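Local coordinates for protein demethyldecarbamoylnovobiocin O-methyltransferase (Streptomyces caeruleus, PDB 2WK1) that catalyses the S-adenosyl-L-methionine-dependent methylation of the noviose 4-hydroxyl, the penultimate step in the biosynthesis of the aminocoumarin antibiotic novobiocin, at residues S36-A47 against T84-R95; T113-C121 against V169-V177. One frame throughout, in Å; residues are numbered along the deposited sequence.

Overall arrangement
Contacts 1 and 2 follow one another along the chain, have centres about 16 Å apart, and both reach S-adenosyl-L-homocysteine. From contact 1, T84 and M85 hold the carboxylate of the ligand; from contact 2, the carbonyl of G114 takes its amino group and the backbone of W116 meets a ribose hydroxyl. The two also touch directly: M85 CE lies 3.5 Å from W116 CD2 and 3.6 Å from L170 CD2, while I94 CD1 comes within 3.7 Å of A120 CB. Residues 84-95 thus run from the carboxylate end of the ligand to the helix pair of contact 1, whereas 113-121 leaves strand 109-113 to meet the ligand and 169-177 adds L170, its backbone O near SAH O3'.

Contact 1 of 2, residues S36-A47 against T84-R95; sequences SLYLDLMIKVLA and TMIGIKRLENIR. With SAH (S-adenosyl-L-homocysteine), chain B.
R95 turns its CG anti to the backbone N (chi1 -177°) and stays extended to NE, which carries the guanidinium across to helix 36-47; D40 swings its CG beside its own backbone N and brings OD1 to meet it. The salt bridge R95 NH1 to D40 OD1 is short, 2.6 Å, and nearly straight at 166°, with OD1 in the guanidinium plane although the carboxylate is turned well away from it. L39 CB covers one face of the group, 3.7 Å above its centre, so this bond and that cover hold it, while R95 NH2 adds a longer, bent in-plane bond to S36 OG at 3.3 Å.

Farther along, I43 is a knob among I88, L91, E92 and R95: its CG2 branch meets I88 CD1 at 3.7 Å, while CD1 reaches R95 CD. A47 CB rests against I88 CD1 and L91 CD1. At the end nearest the ligand, T84 N donates weakly to L46 O (3.3 Å), with T84 CG2 against the L46 carbonyl. T84 OG1 donates to SAH OXT at 2.6 Å and accepts from I86 N, a capping bond, and M85 N donates to SAH O at 2.9 Å. E92, the predicted proton acceptor, lies at the margin.

The helix axes approach to 9.7 Å at 140°. L46 and L91 also pack on L123 of helix 119-130, I94 reaches strand 210-215, and V45 meets V45 of the second subunit.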
loop_
_atom_site.group_PDB
_atom_site.type_symbol
_atom_site.label_atom_id
_atom_site.label_comp_id
_atom_site.label_asym_id
_atom_site.label_seq_id
_atom_site.Cartn_x
_atom_site.Cartn_y
_atom_site.Cartn_z
ATOM N N SER A 36 -9.444 2.168 -11.085
ATOM C CA SER A 36 -9.445 3.376 -10.337
ATOM C C SER A 36 -9.203 3.150 -8.844
ATOM O O SER A 36 -8.438 3.894 -8.252
ATOM C CB SER A 36 -10.664 4.224 -10.608
ATOM O OG SER A 36 -10.522 5.440 -9.935
ATOM N N LEU A 37 -9.777 2.094 -8.262
ATOM C CA LEU A 37 -9.477 1.749 -6.876
ATOM C C LEU A 37 -7.996 1.431 -6.723
ATOM O O LEU A 37 -7.359 1.828 -5.745
ATOM C CB LEU A 37 -10.310 0.559 -6.413
ATOM C CG LEU A 37 -11.819 0.790 -6.292
ATOM C CD1 LEU A 37 -12.520 -0.539 -6.097
ATOM C CD2 LEU A 37 -12.133 1.730 -5.171
ATOM N N TYR A 38 -7.466 0.682 -7.681
ATOM C CA TYR A 38 -6.061 0.307 -7.655
ATOM C C TYR A 38 -5.152 1.526 -7.671
ATOM O O TYR A 38 -4.216 1.600 -6.879
ATOM C CB TYR A 38 -5.779 -0.585 -8.840
ATOM C CG TYR A 38 -4.332 -0.899 -9.137
ATOM C CD1 TYR A 38 -3.548 -1.613 -8.254
ATOM C CD2 TYR A 38 -3.779 -0.534 -10.359
ATOM C CE1 TYR A 38 -2.247 -1.963 -8.584
ATOM C CE2 TYR A 38 -2.482 -0.882 -10.697
ATOM C CZ TYR A 38 -1.712 -1.577 -9.802
ATOM O OH TYR A 38 -0.440 -1.900 -10.190
ATOM N N LEU A 39 -5.366 2.446 -8.611
ATOM C CA LEU A 39 -4.459 3.591 -8.725
ATOM C C LEU A 39 -4.593 4.531 -7.556
ATOM O O LEU A 39 -3.600 5.087 -7.095
ATOM C CB LEU A 39 -4.646 4.328 -10.044
ATOM C CG LEU A 39 -4.231 3.514 -11.254
ATOM C CD1 LEU A 39 -4.590 4.245 -12.551
ATOM C CD2 LEU A 39 -2.756 3.106 -11.213
ATOM N N ASP A 40 -5.814 4.683 -7.040
ATOM C CA ASP A 40 -5.996 5.479 -5.841
ATOM C C ASP A 40 -5.155 4.922 -4.679
ATOM O O ASP A 40 -4.470 5.650 -3.932
ATOM C CB ASP A 40 -7.473 5.513 -5.426
ATOM C CG ASP A 40 -8.359 6.360 -6.323
ATOM O OD1 ASP A 40 -7.875 7.119 -7.180
ATOM O OD2 ASP A 40 -9.607 6.267 -6.134
ATOM N N LEU A 41 -5.205 3.613 -4.509
ATOM C CA LEU A 41 -4.465 2.969 -3.425
ATOM C C LEU A 41 -2.970 3.042 -3.685
ATOM O O LEU A 41 -2.173 3.318 -2.797
ATOM C CB LEU A 41 -4.927 1.521 -3.247
ATOM C CG LEU A 41 -4.175 0.687 -2.239
ATOM C CD1 LEU A 41 -4.333 1.290 -0.854
ATOM C CD2 LEU A 41 -4.661 -0.758 -2.257
ATOM N N MET A 42 -2.570 2.838 -4.921
ATOM C CA MET A 42 -1.176 2.935 -5.211
ATOM C C MET A 42 -0.558 4.266 -4.860
ATOM O O MET A 42 0.550 4.300 -4.320
ATOM C CB MET A 42 -0.890 2.563 -6.926
ATOM C CG MET A 42 0.553 2.636 -7.139
ATOM S SD MET A 42 0.861 1.913 -8.716
ATOM C CE MET A 42 0.822 0.303 -8.453
ATOM N N ILE A 43 -1.266 5.364 -5.161
ATOM C CA ILE A 43 -0.754 6.694 -4.794
ATOM C C ILE A 43 -0.553 6.796 -3.279
ATOM O O ILE A 43 0.471 7.286 -2.817
ATOM C CB ILE A 43 -1.677 7.773 -5.385
ATOM C CG1 ILE A 43 -1.481 7.818 -6.922
ATOM C CG2 ILE A 43 -1.405 9.129 -4.723
ATOM C CD1 ILE A 43 -2.491 8.658 -7.679
ATOM N N LYS A 44 -1.518 6.317 -2.509
ATOM C CA LYS A 44 -1.417 6.364 -1.050
ATOM C C LYS A 44 -0.292 5.500 -0.487
ATOM O O LYS A 44 0.375 5.850 0.498
ATOM C CB LYS A 44 -2.719 5.910 -0.399
ATOM C CG LYS A 44 -3.901 6.783 -0.661
ATOM C CD LYS A 44 -5.179 6.066 -0.165
ATOM C CE LYS A 44 -6.319 7.000 0.166
ATOM N NZ LYS A 44 -6.987 7.455 -1.040
ATOM N N VAL A 45 -0.064 4.357 -1.121
ATOM C CA VAL A 45 0.997 3.449 -0.681
ATOM C C VAL A 45 2.367 4.031 -1.036
ATOM O O VAL A 45 3.288 4.044 -0.239
ATOM C CB VAL A 45 0.821 1.998 -1.293
ATOM C CG1 VAL A 45 1.933 1.123 -0.835
ATOM C CG2 VAL A 45 -0.575 1.439 -0.990
ATOM N N LEU A 46 2.495 4.500 -2.259
ATOM C CA LEU A 46 3.787 4.991 -2.723
ATOM C C LEU A 46 4.321 6.151 -1.891
ATOM O O LEU A 46 5.526 6.234 -1.618
ATOM C CB LEU A 46 3.682 5.422 -4.196
ATOM C CG LEU A 46 3.616 4.269 -5.195
ATOM C CD1 LEU A 46 3.140 4.802 -6.537
ATOM C CD2 LEU A 46 4.949 3.565 -5.337
ATOM N N ALA A 47 3.427 7.060 -1.503
ATOM C CA ALA A 47 3.795 8.217 -0.679
ATOM C C ALA A 47 3.813 7.883 0.803
ATOM O O ALA A 47 4.276 8.682 1.611
ATOM C CB ALA A 47 2.844 9.361 -0.925
ATOM N N THR A 84 8.463 7.177 -2.817
ATOM C CA THR A 84 8.655 8.452 -3.490
ATOM C C THR A 84 8.623 9.575 -2.474
ATOM O O THR A 84 7.944 9.470 -1.447
ATOM C CB THR A 84 7.571 8.716 -4.562
ATOM O OG1 THR A 84 7.824 9.931 -5.256
ATOM C CG2 THR A 84 6.177 8.769 -3.966
ATOM N N MET A 85 9.362 10.635 -2.796
ATOM C CA MET A 85 9.332 11.869 -2.013
ATOM C C MET A 85 8.445 12.954 -2.611
ATOM O O MET A 85 8.341 14.035 -2.034
ATOM C CB MET A 85 10.748 12.436 -1.777
ATOM C CG MET A 85 11.423 12.858 -3.054
ATOM S SD MET A 85 13.011 13.664 -2.837
ATOM C CE MET A 85 14.045 12.257 -2.448
ATOM N N ILE A 86 7.814 12.700 -3.757
ATOM C CA ILE A 86 7.179 13.803 -4.489
ATOM C C ILE A 86 5.830 14.203 -3.926
ATOM O O ILE A 86 5.322 15.267 -4.263
ATOM C CB ILE A 86 7.095 13.542 -5.998
ATOM C CG1 ILE A 86 6.039 12.481 -6.356
ATOM C CG2 ILE A 86 8.465 13.163 -6.542
ATOM C CD1 ILE A 86 5.896 12.247 -7.866
ATOM N N GLY A 87 5.235 13.357 -3.087
ATOM C CA GLY A 87 3.972 13.695 -2.462
ATOM C C GLY A 87 2.744 13.355 -3.271
ATOM O O GLY A 87 2.820 13.058 -4.465
ATOM N N ILE A 88 1.593 13.493 -2.630
ATOM C CA ILE A 88 0.336 13.109 -3.253
ATOM C C ILE A 88 -0.017 13.974 -4.477
ATOM O O ILE A 88 -0.450 13.451 -5.509
ATOM C CB ILE A 88 -0.834 13.141 -2.235
ATOM C CG1 ILE A 88 -0.609 12.113 -1.108
ATOM C CG2 ILE A 88 -2.182 12.943 -2.913
ATOM C CD1 ILE A 88 -0.653 10.654 -1.487
ATOM N N LYS A 89 0.125 15.301 -4.371
ATOM C CA LYS A 89 -0.266 16.154 -5.483
ATOM C C LYS A 89 0.584 15.890 -6.737
ATOM O O LYS A 89 0.063 15.853 -7.845
ATOM C CB LYS A 89 -0.236 17.618 -5.094
ATOM C CG LYS A 89 -1.346 17.990 -4.094
ATOM C CD LYS A 89 -1.354 19.464 -3.741
ATOM C CE LYS A 89 -2.427 19.841 -2.730
ATOM N NZ LYS A 89 -2.470 21.341 -2.615
ATOM N N ARG A 90 1.893 15.717 -6.575
ATOM C CA ARG A 90 2.726 15.418 -7.723
ATOM C C ARG A 90 2.477 13.992 -8.267
ATOM O O ARG A 90 2.580 13.778 -9.475
ATOM C CB ARG A 90 4.207 15.718 -7.476
ATOM C CG ARG A 90 4.578 17.159 -7.814
ATOM C CD ARG A 90 5.982 17.569 -7.361
ATOM N NE ARG A 90 5.987 17.965 -5.972
ATOM C CZ ARG A 90 6.983 17.776 -5.107
ATOM N NH1 ARG A 90 8.090 17.146 -5.440
ATOM N NH2 ARG A 90 6.840 18.189 -3.867
ATOM N N LEU A 91 2.138 13.041 -7.404
ATOM C CA LEU A 91 1.723 11.712 -7.914
ATOM C C LEU A 91 0.420 11.807 -8.702
ATOM O O LEU A 91 0.281 11.200 -9.753
ATOM C CB LEU A 91 1.587 10.704 -6.762
ATOM C CG LEU A 91 2.879 10.193 -6.128
ATOM C CD1 LEU A 91 2.579 9.542 -4.772
ATOM C CD2 LEU A 91 3.655 9.239 -7.033
ATOM N N GLU A 92 -0.534 12.579 -8.179
ATOM C CA GLU A 92 -1.782 12.779 -8.895
ATOM C C GLU A 92 -1.563 13.441 -10.260
ATOM O O GLU A 92 -2.230 13.101 -11.229
ATOM C CB GLU A 92 -2.808 13.560 -8.048
ATOM C CG GLU A 92 -3.365 12.741 -6.881
ATOM C CD GLU A 92 -4.210 13.524 -5.853
ATOM O OE1 GLU A 92 -4.042 14.766 -5.704
ATOM O OE2 GLU A 92 -5.010 12.862 -5.137
ATOM N N ASN A 93 -0.606 14.369 -10.337
ATOM C CA ASN A 93 -0.240 14.965 -11.622
ATOM C C ASN A 93 0.283 13.940 -12.619
ATOM O O ASN A 93 -0.061 13.976 -13.794
ATOM C CB ASN A 93 0.779 16.084 -11.386
ATOM C CG ASN A 93 1.410 16.594 -12.670
ATOM O OD1 ASN A 93 2.546 16.226 -12.972
ATOM N ND2 ASN A 93 0.675 17.398 -13.438
ATOM N N ILE A 94 1.140 13.029 -12.162
ATOM C CA ILE A 94 1.602 11.945 -13.044
ATOM C C ILE A 94 0.406 11.155 -13.561
ATOM O O ILE A 94 0.292 10.873 -14.754
ATOM C CB ILE A 94 2.553 10.978 -12.329
ATOM C CG1 ILE A 94 3.851 11.669 -12.016
ATOM C CG2 ILE A 94 2.829 9.712 -13.187
ATOM C CD1 ILE A 94 4.787 10.832 -11.121
ATOM N N ARG A 95 -0.494 10.776 -12.656
ATOM C CA ARG A 95 -1.664 10.017 -13.063
ATOM C C ARG A 95 -2.492 10.755 -14.110
ATOM O O ARG A 95 -2.919 10.156 -15.102
ATOM C CB ARG A 95 -2.502 9.624 -11.854
ATOM C CG ARG A 95 -3.694 8.756 -12.224
ATOM C CD ARG A 95 -4.555 8.517 -11.096
ATOM N NE ARG A 95 -5.762 7.818 -11.442
ATOM C CZ ARG A 95 -6.620 7.406 -10.518
ATOM N NH1 ARG A 95 -6.371 7.643 -9.234
ATOM N NH2 ARG A 95 -7.690 6.723 -10.885
HETATM N N SAH B . 11.575 11.332 -8.495
HETATM C CA SAH B . 12.053 10.792 -7.176
HETATM C CB SAH B . 13.002 11.792 -6.513
HETATM C CG SAH B . 14.295 12.017 -7.285
HETATM S SD SAH B . 15.636 12.515 -6.196
HETATM C C SAH B . 10.889 10.370 -6.324
HETATM O O SAH B . 11.017 10.287 -5.097
HETATM O OXT SAH B . 9.851 10.019 -6.869
HETATM C "C5'" SAH B . 16.883 13.039 -7.388
HETATM C "C4'" SAH B . 17.461 11.857 -8.196
HETATM O "O4'" SAH B . 18.177 12.397 -9.334
HETATM C "C3'" SAH B . 18.423 10.954 -7.424
HETATM O "O3'" SAH B . 18.016 9.574 -7.464
HETATM C "C2'" SAH B . 19.769 11.190 -8.144
HETATM O "O2'" SAH B . 20.643 10.060 -8.179
HETATM C "C1'" SAH B . 19.341 11.593 -9.559
HETATM N N9 SAH B . 20.252 12.452 -10.319
HETATM C C8 SAH B . 20.352 13.799 -10.181
HETATM N N7 SAH B . 21.184 14.314 -11.119
HETATM C C5 SAH B . 21.599 13.272 -11.881
HETATM C C6 SAH B . 22.425 13.125 -13.053
HETATM N N6 SAH B . 23.013 14.181 -13.588
HETATM N N1 SAH B . 22.577 11.900 -13.569
HETATM C C2 SAH B . 21.950 10.826 -13.056
HETATM N N3 SAH B . 21.166 10.864 -11.973
HETATM C C4 SAH B . 20.958 12.064 -11.392
#

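Contact 2 of 2, residues T113-C121 against V169-V177; sequences TGVWRGGAC and VLAVSEEEV. With SAH (S-adenosyl-L-homocysteine), chain B.
W116 and V169 meet where the loop after the first strand of a Rossmann-like methyltransferase fold faces the end of helix 167-170, the linker after it and the start of helix 174-183. This loop is the glycine-containing turn that receives the cofactor; V115 to G118 form a type II' beta turn, with W116 at positive phi. The indole leaves the backbone with CG anti to N (chi1 -168°) and chi2 52°, so that although the CB starts away from 169-177, the NE1 edge returns to it. NE1 donates to V169 O at 2.9 Å and 167°; the oxygen lies in the ring plane, but the donor sits well above the carbonyl plane. V172 places CG2 beside its own backbone N, 3.5 Å from W116 CD1, and V169 CG1 packs against CZ2.

The extended R117 chain runs over the indole: its CG sits over one ring face, 3.8 Å above the plane, and W116 CH2 lies 3.2 Å above the plane of the R117 guanidinium, offset toward its rim. The terminal nitrogens are held outside the segments by the carbonyls of P79, A80 and A82. E176 OE2 faces this group as a charge only, well out of its plane, and a water joins it to R117 NE.

W116 CB also touches the ligand, and G114 O accepts from SAH N at 2.9 Å. W116 N donates to SAH O3' through a bent bond. The loop thus grips both the amino-acid and the ribose portions of S-adenosyl-L-homocysteine. Farther along, V177 packs on the turn, its CG1 4.1 Å from G118 CA and its CG2 3.2 Å from W116 O.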
loop_
_atom_site.group_PDB
_atom_site.type_symbol
_atom_site.label_atom_id
_atom_site.label_comp_id
_atom_site.label_asym_id
_atom_site.label_seq_id
_atom_site.Cartn_x
_atom_site.Cartn_y
_atom_site.Cartn_z
ATOM N N THR A 113 13.599 11.114 -15.210
ATOM C CA THR A 113 15.007 11.381 -15.026
ATOM C C THR A 113 15.248 11.828 -13.597
ATOM O O THR A 113 14.985 12.968 -13.245
ATOM C CB THR A 113 15.561 12.391 -16.061
ATOM O OG1 THR A 113 14.816 13.606 -16.014
ATOM C CG2 THR A 113 15.486 11.837 -17.446
ATOM N N GLY A 114 15.661 10.897 -12.745
ATOM C CA GLY A 114 15.882 11.106 -11.327
ATOM C C GLY A 114 14.780 10.428 -10.569
ATOM O O GLY A 114 13.687 10.972 -10.451
ATOM N N VAL A 115 15.076 9.243 -10.040
ATOM C CA VAL A 115 14.037 8.336 -9.572
ATOM C C VAL A 115 14.081 7.978 -8.081
ATOM O O VAL A 115 13.105 7.456 -7.561
ATOM C CB VAL A 115 14.025 7.048 -10.415
ATOM C CG1 VAL A 115 14.065 7.397 -11.913
ATOM C CG2 VAL A 115 15.135 6.069 -10.002
ATOM N N TRP A 116 15.214 8.201 -7.420
ATOM C CA TRP A 116 15.370 7.845 -5.998
ATOM C C TRP A 116 14.942 6.391 -5.772
ATOM O O TRP A 116 15.511 5.501 -6.417
ATOM C CB TRP A 116 14.629 8.852 -5.102
ATOM C CG TRP A 116 14.955 8.757 -3.664
ATOM C CD1 TRP A 116 16.203 8.765 -3.117
ATOM C CD2 TRP A 116 14.034 8.781 -2.558
ATOM N NE1 TRP A 116 16.128 8.746 -1.747
ATOM C CE2 TRP A 116 14.813 8.751 -1.369
ATOM C CE3 TRP A 116 12.636 8.774 -2.449
ATOM C CZ2 TRP A 116 14.233 8.758 -0.107
ATOM C CZ3 TRP A 116 12.072 8.801 -1.186
ATOM C CH2 TRP A 116 12.868 8.779 -0.034
ATOM N N ARG A 117 13.999 6.118 -4.867
ATOM C CA ARG A 117 13.567 4.750 -4.598
ATOM C C ARG A 117 12.668 4.147 -5.673
ATOM O O ARG A 117 12.360 2.957 -5.625
ATOM C CB ARG A 117 12.893 4.671 -3.236
ATOM C CG ARG A 117 13.846 4.969 -2.067
ATOM C CD ARG A 117 13.059 5.075 -0.774
ATOM N NE ARG A 117 13.946 5.251 0.373
ATOM C CZ ARG A 117 13.556 5.736 1.547
ATOM N NH1 ARG A 117 12.306 6.053 1.760
ATOM N NH2 ARG A 117 14.433 5.915 2.519
ATOM N N GLY A 118 12.271 4.964 -6.650
ATOM C CA GLY A 118 11.562 4.491 -7.817
ATOM C C GLY A 118 10.075 4.684 -7.852
ATOM O O GLY A 118 9.442 4.321 -8.842
ATOM N N GLY A 119 9.498 5.290 -6.820
ATOM C CA GLY A 119 8.050 5.328 -6.709
ATOM C C GLY A 119 7.287 6.013 -7.823
ATOM O O GLY A 119 6.197 5.573 -8.184
ATOM N N ALA A 120 7.808 7.110 -8.352
ATOM C CA ALA A 120 7.117 7.789 -9.468
ATOM C C ALA A 120 7.073 6.899 -10.711
ATOM O O ALA A 120 6.056 6.836 -11.416
ATOM C CB ALA A 120 7.787 9.124 -9.787
ATOM N N CYS A 121 8.162 6.180 -10.960
ATOM C CA CYS A 121 8.223 5.250 -12.067
ATOM C C CYS A 121 7.369 4.009 -11.837
ATOM O O CYS A 121 6.771 3.493 -12.787
ATOM C CB CYS A 121 9.645 4.831 -12.386
ATOM S SG CYS A 121 10.692 6.123 -12.960
ATOM N N VAL A 169 21.136 9.971 1.769
ATOM C CA VAL A 169 19.717 9.682 1.540
ATOM C C VAL A 169 19.399 9.475 0.054
ATOM O O VAL A 169 18.623 8.576 -0.290
ATOM C CB VAL A 169 18.795 10.798 2.063
ATOM C CG1 VAL A 169 17.324 10.499 1.693
ATOM C CG2 VAL A 169 18.920 10.976 3.592
ATOM N N LEU A 170 19.994 10.291 -0.808
ATOM C CA LEU A 170 19.592 10.334 -2.217
ATOM C C LEU A 170 20.155 9.243 -3.106
ATOM O O LEU A 170 19.574 9.001 -4.176
ATOM C CB LEU A 170 19.883 11.677 -2.848
ATOM C CG LEU A 170 19.172 12.882 -2.246
ATOM C CD1 LEU A 170 19.624 14.146 -2.933
ATOM C CD2 LEU A 170 17.654 12.756 -2.241
ATOM N N ALA A 171 21.248 8.600 -2.709
ATOM C CA ALA A 171 21.800 7.472 -3.463
ATOM C C ALA A 171 21.035 6.201 -3.163
ATOM O O ALA A 171 21.035 5.717 -2.028
ATOM C CB ALA A 171 23.288 7.298 -3.150
ATOM N N VAL A 172 20.400 5.643 -4.185
ATOM C CA VAL A 172 19.660 4.393 -4.058
ATOM C C VAL A 172 20.077 3.503 -5.212
ATOM O O VAL A 172 19.975 3.898 -6.382
ATOM C CB VAL A 172 18.131 4.608 -4.082
ATOM C CG1 VAL A 172 17.420 3.281 -3.955
ATOM C CG2 VAL A 172 17.695 5.593 -2.975
ATOM N N SER A 173 20.509 2.290 -4.896
ATOM C CA SER A 173 21.031 1.388 -5.907
ATOM C C SER A 173 19.954 0.876 -6.858
ATOM O O SER A 173 18.759 0.838 -6.535
ATOM C CB SER A 173 21.694 0.180 -5.238
ATOM O OG SER A 173 20.723 -0.685 -4.693
ATOM N N GLU A 174 20.384 0.455 -8.036
ATOM C CA GLU A 174 19.466 -0.137 -8.982
ATOM C C GLU A 174 18.850 -1.419 -8.428
ATOM O O GLU A 174 17.692 -1.717 -8.690
ATOM C CB GLU A 174 20.151 -0.378 -10.324
ATOM C CG GLU A 174 19.183 -0.742 -11.401
ATOM C CD GLU A 174 19.826 -0.949 -12.760
ATOM O OE1 GLU A 174 20.959 -0.479 -12.998
ATOM O OE2 GLU A 174 19.174 -1.607 -13.575
ATOM N N GLU A 175 19.616 -2.186 -7.646
ATOM C CA GLU A 175 19.061 -3.387 -7.061
ATOM C C GLU A 175 17.871 -3.059 -6.144
ATOM O O GLU A 175 16.850 -3.765 -6.153
ATOM C CB GLU A 175 20.162 -4.152 -6.325
ATOM C CG GLU A 175 19.917 -5.596 -6.380
ATOM C CD GLU A 175 19.188 -5.952 -5.223
ATOM O OE1 GLU A 175 19.511 -5.360 -4.180
ATOM O OE2 GLU A 175 18.251 -6.757 -5.335
ATOM N N GLU A 176 18.007 -2.011 -5.342
ATOM C CA GLU A 176 16.928 -1.579 -4.472
ATOM C C GLU A 176 15.704 -1.108 -5.258
ATOM O O GLU A 176 14.579 -1.487 -4.938
ATOM C CB GLU A 176 17.427 -0.498 -3.514
ATOM C CG GLU A 176 16.339 -0.035 -2.519
ATOM C CD GLU A 176 16.861 0.813 -1.378
ATOM O OE1 GLU A 176 18.054 0.748 -1.042
ATOM O OE2 GLU A 176 16.055 1.582 -0.823
ATOM N N VAL A 177 15.929 -0.339 -6.317
ATOM C CA VAL A 177 14.813 0.108 -7.157
ATOM C C VAL A 177 14.109 -1.073 -7.822
ATOM O O VAL A 177 12.888 -1.147 -7.848
ATOM C CB VAL A 177 15.258 1.182 -8.153
ATOM C CG1 VAL A 177 14.116 1.541 -9.117
ATOM C CG2 VAL A 177 15.801 2.425 -7.425
HETATM N N SAH B . 11.575 11.332 -8.495
HETATM C CA SAH B . 12.053 10.792 -7.176
HETATM C CB SAH B . 13.002 11.792 -6.513
HETATM C CG SAH B . 14.295 12.017 -7.285
HETATM S SD SAH B . 15.636 12.515 -6.196
HETATM C C SAH B . 10.889 10.370 -6.324
HETATM O O SAH B . 11.017 10.287 -5.097
HETATM O OXT SAH B . 9.851 10.019 -6.869
HETATM C "C5'" SAH B . 16.883 13.039 -7.388
HETATM C "C4'" SAH B . 17.461 11.857 -8.196
HETATM O "O4'" SAH B . 18.177 12.397 -9.334
HETATM C "C3'" SAH B . 18.423 10.954 -7.424
HETATM O "O3'" SAH B . 18.016 9.574 -7.464
HETATM C "C2'" SAH B . 19.769 11.190 -8.144
HETATM O "O2'" SAH B . 20.643 10.060 -8.179
HETATM C "C1'" SAH B . 19.341 11.593 -9.559
HETATM N N9 SAH B . 20.252 12.452 -10.319
HETATM C C8 SAH B . 20.352 13.799 -10.181
HETATM N N7 SAH B . 21.184 14.314 -11.119
HETATM C C5 SAH B . 21.599 13.272 -11.881
HETATM C C6 SAH B . 22.425 13.125 -13.053
HETATM N N6 SAH B . 23.013 14.181 -13.588
HETATM N N1 SAH B . 22.577 11.900 -13.569
HETATM C C2 SAH B . 21.950 10.826 -13.056
HETATM N N3 SAH B . 21.166 10.864 -11.973
HETATM C C4 SAH B . 20.958 12.064 -11.392
HETATM O O HOH W 1 18.107 5.822 -7.623
HETATM O O HOH W 2 16.533 3.892 0.495
#